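Local coordinates for iron-binding zinc finger CDGSH type domain-containing protein (Magnetospirillum magneticum, PDB 3TBN) that binds two [2Fe-2S] clusters through its two CDGSH-type motifs, as a type 6 member of the CDGSH iron-sulfur protein family, at residues V13-K17 with A18-V22. Sequence-based numbering, arbitrary orientation.
With FES (Fe2/s2 (inorganic) cluster), chain C.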
loop_
_atom_site.group_PDB
_atom_site.type_symbol
_atom_site.label_atom_id
_atom_site.label_comp_id
_atom_site.label_asym_id
_atom_site.label_seq_id
_atom_site.Cartn_x
_atom_site.Cartn_y
_atom_site.Cartn_z
ATOM N N VAL A 13 -0.826 -7.042 5.965
ATOM C CA VAL A 13 -0.947 -6.438 7.277
ATOM C C VAL A 13 -0.985 -4.928 7.121
ATOM O O VAL A 13 -0.498 -4.364 6.139
ATOM C CB VAL A 13 0.203 -6.836 8.223
ATOM C CG1 VAL A 13 0.160 -8.328 8.509
ATOM C CG2 VAL A 13 1.546 -6.426 7.645
ATOM N N ILE A 14 -1.609 -4.285 8.091
ATOM C CA ILE A 14 -1.589 -2.841 8.194
ATOM C C ILE A 14 -0.161 -2.378 8.452
ATOM O O ILE A 14 0.512 -2.917 9.325
ATOM C CB ILE A 14 -2.478 -2.394 9.372
ATOM C CG1 ILE A 14 -3.943 -2.752 9.110
ATOM C CG2 ILE A 14 -2.328 -0.906 9.630
ATOM C CD1 ILE A 14 -4.822 -2.643 10.343
ATOM N N ALA A 15 0.315 -1.397 7.689
ATOM C CA ALA A 15 1.533 -0.694 8.076
ATOM C C ALA A 15 1.154 0.394 9.079
ATOM O O ALA A 15 1.662 0.423 10.195
ATOM C CB ALA A 15 2.247 -0.116 6.866
ATOM N N GLN A 16 0.235 1.267 8.686
ATOM C CA GLN A 16 -0.403 2.199 9.613
ATOM C C GLN A 16 -1.797 2.497 9.077
ATOM O O GLN A 16 -2.023 2.411 7.872
ATOM C CB GLN A 16 0.411 3.490 9.748
ATOM C CG GLN A 16 0.601 4.214 8.431
ATOM C CD GLN A 16 1.381 5.510 8.550
ATOM O OE1 GLN A 16 2.251 5.662 9.408
ATOM N NE2 GLN A 16 1.077 6.452 7.667
ATOM N N LYS A 17 -2.735 2.822 9.966
ATOM C CA LYS A 17 -4.092 3.161 9.546
ATOM C C LYS A 17 -4.175 4.636 9.184
ATOM O O LYS A 17 -4.926 5.408 9.786
ATOM C CB LYS A 17 -5.107 2.795 10.628
ATOM C CG LYS A 17 -5.222 1.296 10.837
ATOM C CD LYS A 17 -6.501 0.920 11.551
ATOM C CE LYS A 17 -6.502 1.450 12.965
ATOM N NZ LYS A 17 -7.732 1.050 13.701
ATOM N N ALA A 18 -3.383 5.009 8.186
ATOM C CA ALA A 18 -3.293 6.380 7.710
ATOM C C ALA A 18 -2.440 6.375 6.456
ATOM O O ALA A 18 -1.548 5.536 6.308
ATOM C CB ALA A 18 -2.664 7.271 8.766
ATOM N N PRO A 19 -2.695 7.315 5.542
ATOM C CA PRO A 19 -1.906 7.357 4.312
ATOM C C PRO A 19 -0.471 7.826 4.527
ATOM O O PRO A 19 -0.137 8.442 5.544
ATOM C CB PRO A 19 -2.672 8.359 3.444
ATOM C CG PRO A 19 -3.381 9.232 4.417
ATOM C CD PRO A 19 -3.759 8.333 5.554
ATOM N N TYR A 20 0.365 7.517 3.544
ATOM C CA TYR A 20 1.726 8.012 3.456
ATOM C C TYR A 20 1.788 9.037 2.330
ATOM O O TYR A 20 1.819 8.671 1.154
ATOM C CB TYR A 20 2.680 6.872 3.123
ATOM C CG TYR A 20 2.947 5.900 4.249
ATOM C CD1 TYR A 20 3.948 6.147 5.176
ATOM C CD2 TYR A 20 2.225 4.718 4.366
ATOM C CE1 TYR A 20 4.215 5.254 6.201
ATOM C CE2 TYR A 20 2.487 3.817 5.386
ATOM C CZ TYR A 20 3.482 4.087 6.298
ATOM O OH TYR A 20 3.736 3.185 7.306
ATOM N N PRO A 21 1.807 10.330 2.669
ATOM C CA PRO A 21 1.916 11.348 1.624
ATOM C C PRO A 21 3.323 11.358 1.059
ATOM O O PRO A 21 4.295 11.335 1.817
ATOM C CB PRO A 21 1.631 12.659 2.368
ATOM C CG PRO A 21 1.107 12.262 3.717
ATOM C CD PRO A 21 1.683 10.921 4.008
ATOM N N VAL A 22 3.433 11.393 -0.259
ATOM C CA VAL A 22 4.734 11.445 -0.906
ATOM C C VAL A 22 4.640 12.377 -2.097
ATOM O O VAL A 22 3.720 12.270 -2.900
ATOM C CB VAL A 22 5.192 10.060 -1.403
ATOM C CG1 VAL A 22 6.574 10.167 -2.034
ATOM C CG2 VAL A 22 5.192 9.044 -0.267
HETATM FE FE1 FES C . -6.367 5.237 3.729
HETATM FE FE2 FES C . -5.477 2.688 3.388
HETATM S S1 FES C . -4.438 4.358 4.433
HETATM S S2 FES C . -7.364 3.579 2.629
#
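The side-chain amide of Gln-16 lies flat on one face of the Tyr-20 ring. The two planes are only 7° apart. Gln-16 NE2 sits 3.5 Å above the ring plane, over its centre, and Gln-16 CD comes to 3.4 Å from Tyr-20 CZ. CG of Gln-16 lies between its backbone N and carbonyl carbon (chi1 59°); the extended chain beyond brings the amide over the ring from the hydroxyl end. Ala-15 CB adds an edge contact near the ring plane, 3.6 Å from Tyr-20 OH.

A hydrogen bond helps to set how the amide is turned: Gln-16 NE2 donates to Ala-18 O at 3.1 Å. The donor stands 68° out of the carbonyl plane, while the oxygen lies close to the amide plane. A weak backbone bond, Ala-18 N to Gln-16 O at 2.9 Å, closes an inverse gamma turn centred on Lys-17. This bend belongs to the loop, within the first CDGSH-type domain, that reaches the cluster of the second motif and leads into strand 20-24, paired antiparallel with strand 64-68. With an alanine in place of Gln-16, this face of Tyr-20 would probably lose its amide cover and Ala-18 O its side-chain donor.

The backbone passes along that [2Fe-2S] cluster. Ala-18 C is 3.5 Å from cluster atom S1, and Pro-19 N is 3.6 Å from the same sulfide. Both residues line its pocket, whose binding residues include Cys-69, Cys-71, Cys-80 and His-84. Ala-15 and Gln-16 also make backbone hydrogen bonds with Gly-70 of that site.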